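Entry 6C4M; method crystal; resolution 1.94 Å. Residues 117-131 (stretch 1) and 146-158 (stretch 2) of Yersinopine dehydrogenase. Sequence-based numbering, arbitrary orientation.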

ATOM      1  N   TYR A 117      29.734   8.500  19.697  1.00 27.02           N
ATOM      2  CA  TYR A 117      30.660   9.637  19.700  1.00 25.85           C
ATOM      3  C   TYR A 117      31.200   9.871  21.099  1.00 26.09           C
ATOM      4  O   TYR A 117      32.392  10.093  21.278  1.00 27.81           O
ATOM      5  N   TYR A 118      30.321   9.854  22.102  1.00 28.29           N
ATOM      6  CA  TYR A 118      30.746  10.196  23.454  1.00 30.73           C
ATOM      7  C   TYR A 118      31.811   9.229  23.933  1.00 33.24           C
ATOM      8  O   TYR A 118      32.889   9.646  24.391  1.00 28.84           O
ATOM      9  N   ALA A 119      31.525   7.929  23.805  1.00 27.09           N
ATOM     10  CA  ALA A 119      32.433   6.898  24.297  1.00 32.62           C
ATOM     11  C   ALA A 119      33.779   6.996  23.588  1.00 30.61           C
ATOM     12  O   ALA A 119      34.833   6.813  24.207  1.00 25.92           O
ATOM     13  N   VAL A 120      33.761   7.347  22.301  1.00 26.67           N
ATOM     14  CA  VAL A 120      34.993   7.500  21.529  1.00 28.45           C
ATOM     15  C   VAL A 120      35.742   8.747  21.968  1.00 25.28           C
ATOM     16  O   VAL A 120      36.917   8.689  22.345  1.00 27.14           O
ATOM     17  N   LEU A 121      35.064   9.892  21.968  1.00 27.55           N
ATOM     18  CA  LEU A 121      35.750  11.142  22.254  1.00 31.15           C
ATOM     19  C   LEU A 121      36.375  11.149  23.649  1.00 31.40           C
ATOM     20  O   LEU A 121      37.445  11.748  23.835  1.00 28.64           O
ATOM     21  N   GLN A 122      35.757  10.469  24.622  1.00 27.02           N
ATOM     22  CA  GLN A 122      36.307  10.400  25.983  1.00 26.52           C
ATOM     23  C   GLN A 122      37.609   9.623  26.053  1.00 27.03           C
ATOM     24  O   GLN A 122      38.371   9.783  27.022  1.00 28.09           O
ATOM     25  N   GLN A 123      37.873   8.773  25.074  1.00 25.60           N
ATOM     26  CA  GLN A 123      39.099   7.996  25.055  1.00 30.34           C
ATOM     27  C   GLN A 123      40.229   8.663  24.268  1.00 31.00           C
ATOM     28  O   GLN A 123      41.330   8.120  24.235  1.00 31.83           O
ATOM     29  N   ILE A 124      39.996   9.802  23.624  1.00 29.97           N
ATOM     30  CA  ILE A 124      41.028  10.418  22.789  1.00 29.69           C
ATOM     31  C   ILE A 124      41.940  11.276  23.664  1.00 31.60           C
ATOM     32  O   ILE A 124      41.458  12.145  24.411  1.00 29.25           O
ATOM     33  N   PRO A 125      43.237  11.089  23.590  1.00 33.72           N
ATOM     34  CA  PRO A 125      44.185  11.912  24.376  1.00 34.73           C
ATOM     35  C   PRO A 125      44.471  13.224  23.651  1.00 34.89           C
ATOM     36  O   PRO A 125      45.436  13.388  22.903  1.00 34.73           O
ATOM     37  N   TRP A 126      43.561  14.172  23.885  1.00 29.97           N
ATOM     38  CA  TRP A 126      43.550  15.423  23.146  1.00 28.89           C
ATOM     39  C   TRP A 126      44.877  16.148  23.266  1.00 30.09           C
ATOM     40  O   TRP A 126      45.328  16.793  22.312  1.00 26.63           O
ATOM     41  N   ALA A 127      45.522  16.047  24.442  1.00 27.49           N
ATOM     42  CA  ALA A 127      46.782  16.741  24.658  1.00 27.35           C
ATOM     43  C   ALA A 127      47.830  16.280  23.669  1.00 27.80           C
ATOM     44  O   ALA A 127      48.737  17.043  23.327  1.00 28.83           O
ATOM     45  N   ALA A 128      47.706  15.050  23.175  1.00 29.51           N
ATOM     46  CA  ALA A 128      48.685  14.488  22.256  1.00 31.31           C
ATOM     47  C   ALA A 128      48.345  14.747  20.801  1.00 29.87           C
ATOM     48  O   ALA A 128      48.918  14.094  19.923  1.00 30.79           O
ATOM     49  N   LEU A 129      47.409  15.662  20.533  1.00 28.65           N
ATOM     50  CA  LEU A 129      47.044  16.083  19.177  1.00 27.97           C
ATOM     51  C   LEU A 129      47.232  17.595  19.126  1.00 26.80           C
ATOM     52  O   LEU A 129      46.254  18.351  19.111  1.00 30.13           O
ATOM     53  N   PRO A 130      48.488  18.071  19.088  1.00 28.26           N
ATOM     54  CA  PRO A 130      48.742  19.519  19.188  1.00 27.66           C
ATOM     55  C   PRO A 130      48.311  20.307  17.970  1.00 31.11           C
ATOM     56  O   PRO A 130      48.085  21.520  18.081  1.00 34.39           O
ATOM     57  N   GLN A 131      48.151  19.661  16.819  1.00 30.46           N
ATOM     58  CA  GLN A 131      47.828  20.373  15.594  1.00 29.69           C
ATOM     59  C   GLN A 131      46.406  20.096  15.119  1.00 32.19           C
ATOM     60  O   GLN A 131      46.069  20.389  13.963  1.00 29.13           O
ATOM     61  N   LEU A 146      26.651  19.964  19.699  1.00 29.33           N
ATOM     62  CA  LEU A 146      26.736  20.598  21.001  1.00 31.08           C
ATOM     63  C   LEU A 146      27.524  19.730  21.975  1.00 32.34           C
ATOM     64  O   LEU A 146      28.329  20.238  22.755  1.00 31.43           O
ATOM     65  N   MET A 147      27.270  18.417  21.964  1.00 31.05           N
ATOM     66  CA  MET A 147      27.969  17.507  22.861  1.00 30.94           C
ATOM     67  C   MET A 147      29.469  17.520  22.585  1.00 28.65           C
ATOM     68  O   MET A 147      30.288  17.649  23.503  1.00 26.97           O
ATOM     69  N   VAL A 148      29.842  17.355  21.320  1.00 26.44           N
ATOM     70  CA  VAL A 148      31.256  17.373  20.949  1.00 30.19           C
ATOM     71  C   VAL A 148      31.904  18.711  21.297  1.00 27.99           C
ATOM     72  O   VAL A 148      33.053  18.748  21.762  1.00 27.77           O
ATOM     73  N   GLN A 149      31.212  19.830  21.057  1.00 28.27           N
ATOM     74  CA  GLN A 149      31.776  21.126  21.440  1.00 30.03           C
ATOM     75  C   GLN A 149      32.143  21.137  22.910  1.00 34.09           C
ATOM     76  O   GLN A 149      33.202  21.648  23.318  1.00 25.25           O
ATOM     77  N   ASN A 150      31.208  20.660  23.730  1.00 29.00           N
ATOM     78  CA  ASN A 150      31.399  20.704  25.172  1.00 30.59           C
ATOM     79  C   ASN A 150      32.643  19.929  25.577  1.00 30.36           C
ATOM     80  O   ASN A 150      33.460  20.409  26.372  1.00 28.46           O
ATOM     81  N   LEU A 151      32.809  18.716  25.041  1.00 28.83           N
ATOM     82  CA  LEU A 151      33.987  17.922  25.387  1.00 29.52           C
ATOM     83  C   LEU A 151      35.265  18.603  24.931  1.00 28.88           C
ATOM     84  O   LEU A 151      36.269  18.632  25.654  1.00 24.64           O
ATOM     85  N   LEU A 152      35.280  19.097  23.701  1.00 25.40           N
ATOM     86  CA  LEU A 152      36.481  19.763  23.207  1.00 25.33           C
ATOM     87  C   LEU A 152      36.814  20.987  24.046  1.00 28.21           C
ATOM     88  O   LEU A 152      37.989  21.239  24.365  1.00 25.38           O
ATOM     89  N   ASN A 153      35.797  21.775  24.397  1.00 25.90           N
ATOM     90  CA  ASN A 153      36.036  22.961  25.203  1.00 24.34           C
ATOM     91  C   ASN A 153      36.671  22.582  26.528  1.00 33.49           C
ATOM     92  O   ASN A 153      37.563  23.285  27.012  1.00 29.80           O
ATOM     93  N   ALA A 154      36.241  21.459  27.119  1.00 27.13           N
ATOM     94  CA  ALA A 154      36.857  21.005  28.364  1.00 29.29           C
ATOM     95  C   ALA A 154      38.317  20.594  28.172  1.00 27.08           C
ATOM     96  O   ALA A 154      39.118  20.719  29.098  1.00 30.29           O
ATOM     97  N   ALA A 155      38.687  20.089  27.005  1.00 30.35           N
ATOM     98  CA  ALA A 155      40.067  19.702  26.753  1.00 30.09           C
ATOM     99  C   ALA A 155      40.930  20.862  26.229  1.00 30.83           C
ATOM    100  O   ALA A 155      42.063  20.625  25.779  1.00 29.92           O
ATOM    101  N   GLY A 156      40.443  22.101  26.296  1.00 27.30           N
ATOM    102  CA  GLY A 156      41.226  23.220  25.763  1.00 29.36           C
ATOM    103  C   GLY A 156      41.273  23.267  24.254  1.00 30.19           C
ATOM    104  O   GLY A 156      42.217  23.840  23.689  1.00 28.38           O
ATOM    105  N   LYS A 157      40.278  22.684  23.574  1.00 26.15           N
ATOM    106  CA  LYS A 157      40.252  22.634  22.117  1.00 24.95           C
ATOM    107  C   LYS A 157      39.098  23.447  21.553  1.00 29.88           C
ATOM    108  O   LYS A 157      38.510  23.112  20.530  1.00 29.00           O
ATOM    109  N   ARG A 158      38.777  24.552  22.206  1.00 29.60           N
ATOM    110  CA  ARG A 158      37.714  25.398  21.696  1.00 28.43           C
ATOM    111  C   ARG A 158      38.014  25.921  20.286  1.00 33.62           C
ATOM    112  O   ARG A 158      37.078  26.276  19.568  1.00 33.22           O
TER

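Packing of residues 117-131 against residues 146-158 in Yersinopine dehydrogenase. Helix 117-121 and helix 146-154 run nearly parallel (16° between their N-to-C directions) with axes 10.7 Å apart at closest approach, a spacing bridged by aliphatic and aromatic side chains; beyond the helices, Trp126 and Lys157 carry the contact onward. The two stretches together bury 562 Å².

At the N-terminal end, Met147 points its CA-to-CB bond toward the first helix. Its chi1 is t (-156°), chi2 lies between wells at -147° and chi3 is p, a bent course that lays the thioether along Tyr118: SD of Met147 is 3.9 Å from CB of Tyr118, and CE of Met147 is 3.9 Å from CA of Tyr118. The CA-to-CB bond of Tyr118 points sideways to the second stretch, with chi1 t and chi2 73°. CE of Met147 lies at the edge of the Tyr118 ring, near its plane, while SD of Met147 sits obliquely, 5.4 Å from the Tyr118 ring centroid. CD1 of Tyr118 also meets CD1 of Leu151 at 4.1 Å.

Leu121 and Leu151 both point toward the opposing stretch, and both adopt the m,t rotamer common for leucine in helices. CB of Leu121 rests 3.7 Å from CD1 of Leu151, whereas CD1 of Leu121 reaches to 3.4 Å from CG2 of Val148, a tight methyl-methyl contact. Val148 has chi1 t and a CA-to-CB bond directed sideways, and its CG2 still reaches Leu121. Leu151 thus lies among Tyr118, Leu121 and Gln122. The last of these has chi1 and chi2 both m, a fold that brings its sideways-starting chain nearer the second helix, with OE1 of Gln122 3.7 Å from CD2 of Leu151, a contact without a hydrogen bond.

Trp126 contributes the largest covered area, 93 Å². With chi1 m and chi2 109°, its indole extends back toward the first helix, where NE1 of Trp126 donates a weak hydrogen bond to O of Leu121 (3.3 Å). One ring face receives Leu152: this m,t leucine starts sideways, but its end comes nearer, and CD2 of Leu152 stands 3.8 Å from the centroid of the Trp126 six-membered ring, only 14° off the normal, in a CH-pi contact. The small side chain of Ala155, the first residue to leave helical geometry, points toward the indole and sets CB of Ala155 3.7 Å from CD1 of Trp126. Gly156 follows with positive phi (73°), a conformation that favours glycine.

Lys157 then points back toward stretch 1. Two m torsions (chi1 and chi2) bend the chain near its base, and two t torsions (chi3 and chi4) extend the remainder past Trp126, with CE of Lys157 3.5 Å from O of Trp126. The ammonium is thereby delivered to a backbone carbonyl: NZ of Lys157 donates to O of Leu129 at 2.9 Å, the only hydrogen bond between the stretches. An otherwise apolar chain therefore ends in a polar anchor beside the loop, with CA of Pro130 4.2 Å from NZ of Lys157.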

ATOM      1  CB  TYR A 117      29.966  10.900  19.239  1.00 22.27           C
ATOM      2  CG  TYR A 117      29.600  10.962  17.763  1.00 30.72           C
ATOM      3  CD1 TYR A 117      30.068  10.015  16.854  1.00 28.01           C
ATOM      4  CD2 TYR A 117      28.799  11.980  17.285  1.00 26.36           C
ATOM      5  CE1 TYR A 117      29.744  10.085  15.522  1.00 28.04           C
ATOM      6  CE2 TYR A 117      28.475  12.054  15.967  1.00 28.98           C
ATOM      7  CZ  TYR A 117      28.964  11.111  15.074  1.00 28.46           C
ATOM      8  OH  TYR A 117      28.648  11.180  13.725  1.00 31.40           O
ATOM      9  CB  TYR A 118      29.562  10.186  24.409  1.00 27.66           C
ATOM     10  CG  TYR A 118      29.910  10.384  25.869  1.00 29.53           C
ATOM     11  CD1 TYR A 118      30.296  11.639  26.341  1.00 33.49           C
ATOM     12  CD2 TYR A 118      29.862   9.324  26.783  1.00 29.54           C
ATOM     13  CE1 TYR A 118      30.620  11.836  27.681  1.00 33.56           C
ATOM     14  CE2 TYR A 118      30.184   9.520  28.131  1.00 30.76           C
ATOM     15  CZ  TYR A 118      30.565  10.778  28.563  1.00 35.04           C
ATOM     16  OH  TYR A 118      30.875  11.007  29.886  1.00 41.95           O
ATOM     17  CB  ALA A 119      31.787   5.511  24.107  1.00 31.55           C
ATOM     18  CB  VAL A 120      34.681   7.533  20.018  1.00 30.54           C
ATOM     19  CG1 VAL A 120      35.932   7.968  19.200  1.00 31.51           C
ATOM     20  CG2 VAL A 120      34.195   6.176  19.539  1.00 32.01           C
ATOM     21  CB  LEU A 121      34.789  12.319  22.070  1.00 27.43           C
ATOM     22  CG  LEU A 121      34.423  12.552  20.593  1.00 30.70           C
ATOM     23  CD1 LEU A 121      33.273  13.537  20.516  1.00 32.82           C
ATOM     24  CD2 LEU A 121      35.568  13.036  19.741  1.00 26.86           C
ATOM     25  CB  GLN A 122      35.304   9.744  26.937  1.00 30.88           C
ATOM     26  CG  GLN A 122      34.126  10.640  27.393  1.00 33.23           C
ATOM     27  CD  GLN A 122      34.556  11.895  28.174  1.00 37.93           C
ATOM     28  OE1 GLN A 122      35.159  12.807  27.623  1.00 43.72           O
ATOM     29  NE2 GLN A 122      34.233  11.940  29.452  1.00 38.85           N
ATOM     30  CB  GLN A 123      38.830   6.609  24.477  1.00 32.16           C
ATOM     31  CG  GLN A 123      37.998   5.676  25.385  1.00 33.55           C
ATOM     32  CD  GLN A 123      37.617   4.381  24.681  1.00 36.84           C
ATOM     33  OE1 GLN A 123      38.445   3.490  24.492  1.00 39.47           O
ATOM     34  NE2 GLN A 123      36.361   4.290  24.253  1.00 35.50           N
ATOM     35  CB  ILE A 124      40.436  11.251  21.640  1.00 33.92           C
ATOM     36  CG1 ILE A 124      39.842  10.299  20.583  1.00 30.78           C
ATOM     37  CG2 ILE A 124      41.524  12.158  21.003  1.00 30.59           C
ATOM     38  CD1 ILE A 124      38.884  10.918  19.717  1.00 37.59           C
ATOM     39  CB  PRO A 125      45.413  11.007  24.473  1.00 37.37           C
ATOM     40  CG  PRO A 125      45.403  10.295  23.154  1.00 38.47           C
ATOM     41  CD  PRO A 125      43.938  10.054  22.814  1.00 35.38           C
ATOM     42  CB  TRP A 126      42.401  16.294  23.665  1.00 26.12           C
ATOM     43  CG  TRP A 126      41.054  15.636  23.484  1.00 26.38           C
ATOM     44  CD1 TRP A 126      40.246  15.123  24.446  1.00 26.32           C
ATOM     45  CD2 TRP A 126      40.374  15.442  22.245  1.00 27.39           C
ATOM     46  NE1 TRP A 126      39.105  14.628  23.890  1.00 25.85           N
ATOM     47  CE2 TRP A 126      39.161  14.801  22.534  1.00 26.16           C
ATOM     48  CE3 TRP A 126      40.685  15.747  20.913  1.00 24.56           C
ATOM     49  CZ2 TRP A 126      38.252  14.458  21.546  1.00 27.39           C
ATOM     50  CZ3 TRP A 126      39.783  15.393  19.930  1.00 24.93           C
ATOM     51  CH2 TRP A 126      38.581  14.758  20.256  1.00 28.73           C
ATOM     52  CB  ALA A 127      47.289  16.517  26.096  1.00 26.80           C
ATOM     53  CB  ALA A 128      48.817  12.986  22.494  1.00 36.03           C
ATOM     54  CB  LEU A 129      45.606  15.660  18.836  1.00 26.82           C
ATOM     55  CG  LEU A 129      45.380  14.146  18.799  1.00 27.55           C
ATOM     56  CD1 LEU A 129      43.911  13.781  18.766  1.00 27.69           C
ATOM     57  CD2 LEU A 129      46.101  13.562  17.595  1.00 30.54           C
ATOM     58  CB  PRO A 130      50.267  19.595  19.380  1.00 33.15           C
ATOM     59  CG  PRO A 130      50.791  18.318  18.738  1.00 29.66           C
ATOM     60  CD  PRO A 130      49.729  17.287  18.994  1.00 31.46           C
ATOM     61  CB  GLN A 131      48.816  19.996  14.510  1.00 32.26           C
ATOM     62  CG  GLN A 131      50.221  20.298  14.882  1.00 38.84           C
ATOM     63  CD  GLN A 131      51.042  20.446  13.671  1.00 48.20           C
ATOM     64  OE1 GLN A 131      51.428  19.460  13.043  1.00 52.45           O
ATOM     65  NE2 GLN A 131      51.285  21.687  13.288  1.00 44.76           N
ATOM     66  CB  LEU A 146      25.334  20.844  21.549  1.00 28.82           C
ATOM     67  CG  LEU A 146      24.563  21.994  20.956  1.00 28.90           C
ATOM     68  CD1 LEU A 146      23.071  21.895  21.300  1.00 30.56           C
ATOM     69  CD2 LEU A 146      25.137  23.314  21.429  1.00 36.17           C
ATOM     70  CB  MET A 147      27.411  16.101  22.688  1.00 30.72           C
ATOM     71  CG  MET A 147      27.596  15.183  23.886  1.00 42.32           C
ATOM     72  SD  MET A 147      27.822  13.472  23.336  1.00 48.97           S
ATOM     73  CE  MET A 147      29.563  13.811  22.851  1.00 28.04           C
ATOM     74  CB  VAL A 148      31.401  17.033  19.460  1.00 28.01           C
ATOM     75  CG1 VAL A 148      32.828  17.244  18.958  1.00 29.58           C
ATOM     76  CG2 VAL A 148      30.930  15.609  19.276  1.00 28.34           C
ATOM     77  CB  GLN A 149      30.786  22.262  21.210  1.00 28.83           C
ATOM     78  CG  GLN A 149      30.618  22.761  19.817  1.00 33.62           C
ATOM     79  CD  GLN A 149      29.674  23.940  19.823  1.00 36.65           C
ATOM     80  OE1 GLN A 149      28.547  23.817  19.391  1.00 42.23           O
ATOM     81  NE2 GLN A 149      30.109  25.063  20.388  1.00 41.72           N
ATOM     82  CB  ASN A 150      30.158  20.136  25.868  1.00 28.88           C
ATOM     83  CG  ASN A 150      30.230  20.269  27.354  1.00 36.76           C
ATOM     84  OD1 ASN A 150      30.839  19.443  28.026  1.00 33.93           O
ATOM     85  ND2 ASN A 150      29.638  21.327  27.881  1.00 40.21           N
ATOM     86  CB  LEU A 151      33.892  16.533  24.758  1.00 26.56           C
ATOM     87  CG  LEU A 151      32.733  15.615  25.202  1.00 33.48           C
ATOM     88  CD1 LEU A 151      32.832  14.276  24.469  1.00 35.64           C
ATOM     89  CD2 LEU A 151      32.743  15.381  26.693  1.00 34.22           C
ATOM     90  CB  LEU A 152      36.282  20.153  21.738  1.00 26.87           C
ATOM     91  CG  LEU A 152      36.240  18.969  20.767  1.00 28.02           C
ATOM     92  CD1 LEU A 152      35.785  19.420  19.336  1.00 27.58           C
ATOM     93  CD2 LEU A 152      37.619  18.315  20.697  1.00 30.10           C
ATOM     94  CB  ASN A 153      34.741  23.747  25.423  1.00 27.85           C
ATOM     95  CG  ASN A 153      34.925  24.929  26.379  1.00 39.94           C
ATOM     96  OD1 ASN A 153      34.628  24.828  27.575  1.00 49.40           O
ATOM     97  ND2 ASN A 153      35.441  26.054  25.858  1.00 42.85           N
ATOM     98  CB  ALA A 154      36.033  19.844  28.957  1.00 31.31           C
ATOM     99  CB  ALA A 155      40.121  18.544  25.761  1.00 28.90           C
ATOM    100  CB  LYS A 157      40.180  21.204  21.626  1.00 26.92           C
ATOM    101  CG  LYS A 157      41.365  20.375  22.025  1.00 28.19           C
ATOM    102  CD  LYS A 157      42.621  20.834  21.336  1.00 33.02           C
ATOM    103  CE  LYS A 157      43.703  19.769  21.434  1.00 30.50           C
ATOM    104  NZ  LYS A 157      45.013  20.244  20.867  1.00 32.48           N
ATOM    105  CB  ARG A 158      37.510  26.550  22.679  1.00 28.27           C
ATOM    106  CG  ARG A 158      36.481  27.553  22.266  1.00 35.47           C
ATOM    107  CD  ARG A 158      36.254  28.528  23.403  1.00 37.60           C
ATOM    108  NE  ARG A 158      35.320  29.566  23.001  1.00 42.67           N
ATOM    109  CZ  ARG A 158      34.976  30.609  23.750  1.00 48.36           C
ATOM    110  NH1 ARG A 158      35.499  30.780  24.972  1.00 45.35           N
ATOM    111  NH2 ARG A 158      34.112  31.488  23.259  1.00 54.62           N
TER